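Local structure of thioesterase superfamily protein (Sulfolobus solfataricus, 2GF6) at residues E38-E43 and L81-L86. The protein binds coenzyme A and is probably a thioesterase of the hot-dog fold that hydrolyses fatty acyl-CoA. Residues are numbered along the deposited sequence; the frame is centred on the assembly and turned at random.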
ATOM      1  N   GLU A  38      -8.242 -11.566  11.466  1.00 28.56           N
ATOM      2  CA  GLU A  38      -9.416 -11.830  10.685  1.00 28.81           C
ATOM      3  C   GLU A  38      -9.741 -13.312  10.737  1.00 28.61           C
ATOM      4  O   GLU A  38     -10.896 -13.657  10.916  1.00 27.37           O
ATOM      5  CB  GLU A  38      -9.245 -11.373   9.240  1.00 29.20           C
ATOM      6  CG  GLU A  38     -10.478 -11.638   8.397  1.00 29.38           C
ATOM      7  CD  GLU A  38     -10.477 -10.958   7.036  1.00 30.43           C
ATOM      8  OE1 GLU A  38      -9.480 -10.303   6.617  1.00 33.75           O
ATOM      9  OE2 GLU A  38     -11.515 -11.066   6.376  1.00 29.09           O
ATOM     10  N   LYS A  39      -8.732 -14.185  10.588  1.00 28.38           N
ATOM     11  CA  LYS A  39      -9.006 -15.633  10.558  1.00 28.49           C
ATOM     12  C   LYS A  39      -9.510 -16.115  11.912  1.00 28.35           C
ATOM     13  O   LYS A  39     -10.480 -16.870  12.003  1.00 28.59           O
ATOM     14  CB  LYS A  39      -7.751 -16.425  10.139  1.00 28.57           C
ATOM     15  CG  LYS A  39      -8.008 -17.917   9.929  1.00 28.92           C
ATOM     16  CD  LYS A  39      -6.711 -18.748   9.726  1.00 29.58           C
ATOM     17  CE  LYS A  39      -5.889 -18.878  11.011  1.00 31.20           C
ATOM     18  NZ  LYS A  39      -6.257 -20.077  11.864  1.00 32.05           N
ATOM     19  N   PHE A  40      -8.846 -15.662  12.972  1.00 28.59           N
ATOM     20  CA  PHE A  40      -9.269 -15.978  14.324  1.00 28.54           C
ATOM     21  C   PHE A  40     -10.739 -15.626  14.574  1.00 28.44           C
ATOM     22  O   PHE A  40     -11.501 -16.440  15.093  1.00 28.13           O
ATOM     23  CB  PHE A  40      -8.377 -15.271  15.349  1.00 28.60           C
ATOM     24  CG  PHE A  40      -8.932 -15.299  16.728  1.00 28.55           C
ATOM     25  CD1 PHE A  40      -8.831 -16.429  17.498  1.00 29.79           C
ATOM     26  CD2 PHE A  40      -9.593 -14.193  17.246  1.00 31.08           C
ATOM     27  CE1 PHE A  40      -9.349 -16.456  18.765  1.00 29.70           C
ATOM     28  CE2 PHE A  40     -10.115 -14.211  18.515  1.00 29.20           C
ATOM     29  CZ  PHE A  40      -9.993 -15.342  19.281  1.00 29.45           C
ATOM     30  N   ILE A  41     -11.119 -14.401  14.228  1.00 28.53           N
ATOM     31  CA  ILE A  41     -12.486 -13.939  14.485  1.00 28.61           C
ATOM     32  C   ILE A  41     -13.485 -14.805  13.722  1.00 27.80           C
ATOM     33  O   ILE A  41     -14.534 -15.202  14.257  1.00 27.73           O
ATOM     34  CB  ILE A  41     -12.627 -12.424  14.128  1.00 28.53           C
ATOM     35  CG1 ILE A  41     -11.883 -11.575  15.161  1.00 30.09           C
ATOM     36  CG2 ILE A  41     -14.101 -11.990  14.075  1.00 29.14           C
ATOM     37  CD1 ILE A  41     -12.335 -11.778  16.625  1.00 29.59           C
ATOM     38  N   LYS A  42     -13.130 -15.150  12.484  1.00 28.27           N
ATOM     39  CA  LYS A  42     -14.001 -15.950  11.646  1.00 28.49           C
ATOM     40  C   LYS A  42     -14.224 -17.288  12.295  1.00 28.38           C
ATOM     41  O   LYS A  42     -15.355 -17.706  12.467  1.00 26.96           O
ATOM     42  CB  LYS A  42     -13.384 -16.152  10.275  1.00 29.09           C
ATOM     43  CG  LYS A  42     -14.268 -16.929   9.308  1.00 31.23           C
ATOM     44  CD  LYS A  42     -13.432 -17.576   8.201  1.00 34.64           C
ATOM     45  CE  LYS A  42     -13.476 -16.785   6.912  1.00 36.09           C
ATOM     46  NZ  LYS A  42     -14.540 -17.335   6.024  1.00 35.50           N
ATOM     47  N   GLU A  43     -13.131 -17.953  12.663  1.00 28.85           N
ATOM     48  CA  GLU A  43     -13.210 -19.300  13.238  1.00 29.31           C
ATOM     49  C   GLU A  43     -13.769 -19.339  14.682  1.00 29.02           C
ATOM     50  O   GLU A  43     -14.488 -20.266  15.057  1.00 28.31           O
ATOM     51  CB  GLU A  43     -11.832 -19.969  13.188  1.00 29.01           C
ATOM     52  CG  GLU A  43     -11.367 -20.261  11.777  1.00 30.83           C
ATOM     53  CD  GLU A  43      -9.907 -20.763  11.667  1.00 31.67           C
ATOM     54  OE1 GLU A  43      -9.103 -20.605  12.620  1.00 34.97           O
ATOM     55  OE2 GLU A  43      -9.562 -21.295  10.581  1.00 36.99           O
ATOM     56  N   LEU A  81      -1.158 -15.879  17.574  1.00 27.51           N
ATOM     57  CA  LEU A  81      -2.015 -14.869  18.184  1.00 28.12           C
ATOM     58  C   LEU A  81      -2.374 -15.196  19.631  1.00 27.90           C
ATOM     59  O   LEU A  81      -2.675 -16.345  19.960  1.00 26.43           O
ATOM     60  CB  LEU A  81      -3.305 -14.725  17.377  1.00 28.21           C
ATOM     61  CG  LEU A  81      -4.068 -13.401  17.530  1.00 28.73           C
ATOM     62  CD1 LEU A  81      -3.322 -12.235  16.862  1.00 29.71           C
ATOM     63  CD2 LEU A  81      -5.435 -13.565  16.927  1.00 27.87           C
ATOM     64  N   ASN A  82      -2.369 -14.165  20.471  1.00 27.74           N
ATOM     65  CA  ASN A  82      -2.867 -14.268  21.832  1.00 28.58           C
ATOM     66  C   ASN A  82      -3.836 -13.128  22.127  1.00 28.76           C
ATOM     67  O   ASN A  82      -3.417 -12.057  22.547  1.00 28.84           O
ATOM     68  CB  ASN A  82      -1.700 -14.210  22.815  1.00 29.27           C
ATOM     69  CG  ASN A  82      -2.132 -14.459  24.266  1.00 30.51           C
ATOM     70  OD1 ASN A  82      -2.668 -15.510  24.569  1.00 32.14           O
ATOM     71  ND2 ASN A  82      -1.869 -13.498  25.160  1.00 32.55           N
ATOM     72  N   PRO A  83      -5.138 -13.354  21.912  1.00 29.04           N
ATOM     73  CA  PRO A  83      -6.132 -12.334  22.261  1.00 29.20           C
ATOM     74  C   PRO A  83      -6.293 -12.184  23.779  1.00 29.59           C
ATOM     75  O   PRO A  83      -6.426 -13.182  24.484  1.00 29.78           O
ATOM     76  CB  PRO A  83      -7.428 -12.864  21.632  1.00 28.99           C
ATOM     77  CG  PRO A  83      -7.005 -14.001  20.743  1.00 29.57           C
ATOM     78  CD  PRO A  83      -5.766 -14.557  21.343  1.00 28.64           C
ATOM     79  N   LYS A  84      -6.253 -10.949  24.260  1.00 29.83           N
ATOM     80  CA  LYS A  84      -6.483 -10.623  25.671  1.00 30.03           C
ATOM     81  C   LYS A  84      -7.676  -9.684  25.726  1.00 28.57           C
ATOM     82  O   LYS A  84      -7.629  -8.579  25.184  1.00 28.08           O
ATOM     83  CB  LYS A  84      -5.282  -9.892  26.285  1.00 29.72           C
ATOM     84  CG  LYS A  84      -4.111 -10.738  26.631  1.00 32.33           C
ATOM     85  CD  LYS A  84      -3.055  -9.897  27.402  1.00 33.13           C
ATOM     86  CE  LYS A  84      -1.903 -10.766  27.974  1.00 35.83           C
ATOM     87  NZ  LYS A  84      -0.537 -10.149  27.722  1.00 36.89           N
ATOM     88  N   ILE A  85      -8.739 -10.123  26.377  1.00 27.43           N
ATOM     89  CA  ILE A  85      -9.912  -9.307  26.539  1.00 26.87           C
ATOM     90  C   ILE A  85      -9.708  -8.345  27.723  1.00 26.76           C
ATOM     91  O   ILE A  85      -9.716  -8.776  28.877  1.00 27.18           O
ATOM     92  CB  ILE A  85     -11.140 -10.209  26.721  1.00 27.21           C
ATOM     93  CG1 ILE A  85     -11.380 -11.001  25.434  1.00 27.19           C
ATOM     94  CG2 ILE A  85     -12.370  -9.386  27.106  1.00 27.82           C
ATOM     95  CD1 ILE A  85     -12.453 -12.039  25.556  1.00 26.52           C
ATOM     96  N   LEU A  86      -9.523  -7.050  27.419  1.00 26.59           N
ATOM     97  CA  LEU A  86      -9.319  -5.992  28.441  1.00 26.03           C
ATOM     98  C   LEU A  86     -10.599  -5.448  29.085  1.00 25.35           C
ATOM     99  O   LEU A  86     -10.581  -4.970  30.229  1.00 25.33           O
ATOM    100  CB  LEU A  86      -8.545  -4.816  27.853  1.00 25.62           C
ATOM    101  CG  LEU A  86      -7.289  -5.176  27.065  1.00 27.64           C
ATOM    102  CD1 LEU A  86      -6.568  -3.897  26.683  1.00 28.58           C
ATOM    103  CD2 LEU A  86      -6.404  -6.076  27.850  1.00 27.42           C
TER
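Phe40 on the helix faces Leu81 on the strand, their CA atoms 8.3 Å apart, and the helix and strand touch through side chains alone. Phe40 CB points at the strand. With CG anti to the backbone N (chi1 167°), the ring reaches on along 81-86 to Pro83. There Pro83 CG sits over one ring face, displaced toward the rim, in a CH-pi contact 3.9 Å from the centroid of the Phe40 ring and 24° off its normal. The closest ring atom is Phe40 CZ, 3.6 Å from Pro83 CG. Leu81 meets the root of the same side chain. Leu81 CD2 lies 3.7 Å from Phe40 CB and approaches the ring obliquely. The contact is wholly apolar. Cutting Phe40 back to an alanine is likely to open a gap beside Pro83 CG and take the ring away from Leu81 CD2. The contact joins helix 26-45 to strand 76-85, part of the hot-dog packing of a long helix against a curved antiparallel sheet. Phe93 of strand 90-99 touches all three residues, Tyr7 adds a ring beside Phe40, and Leu132 of helix 126-132 also packs on Phe40.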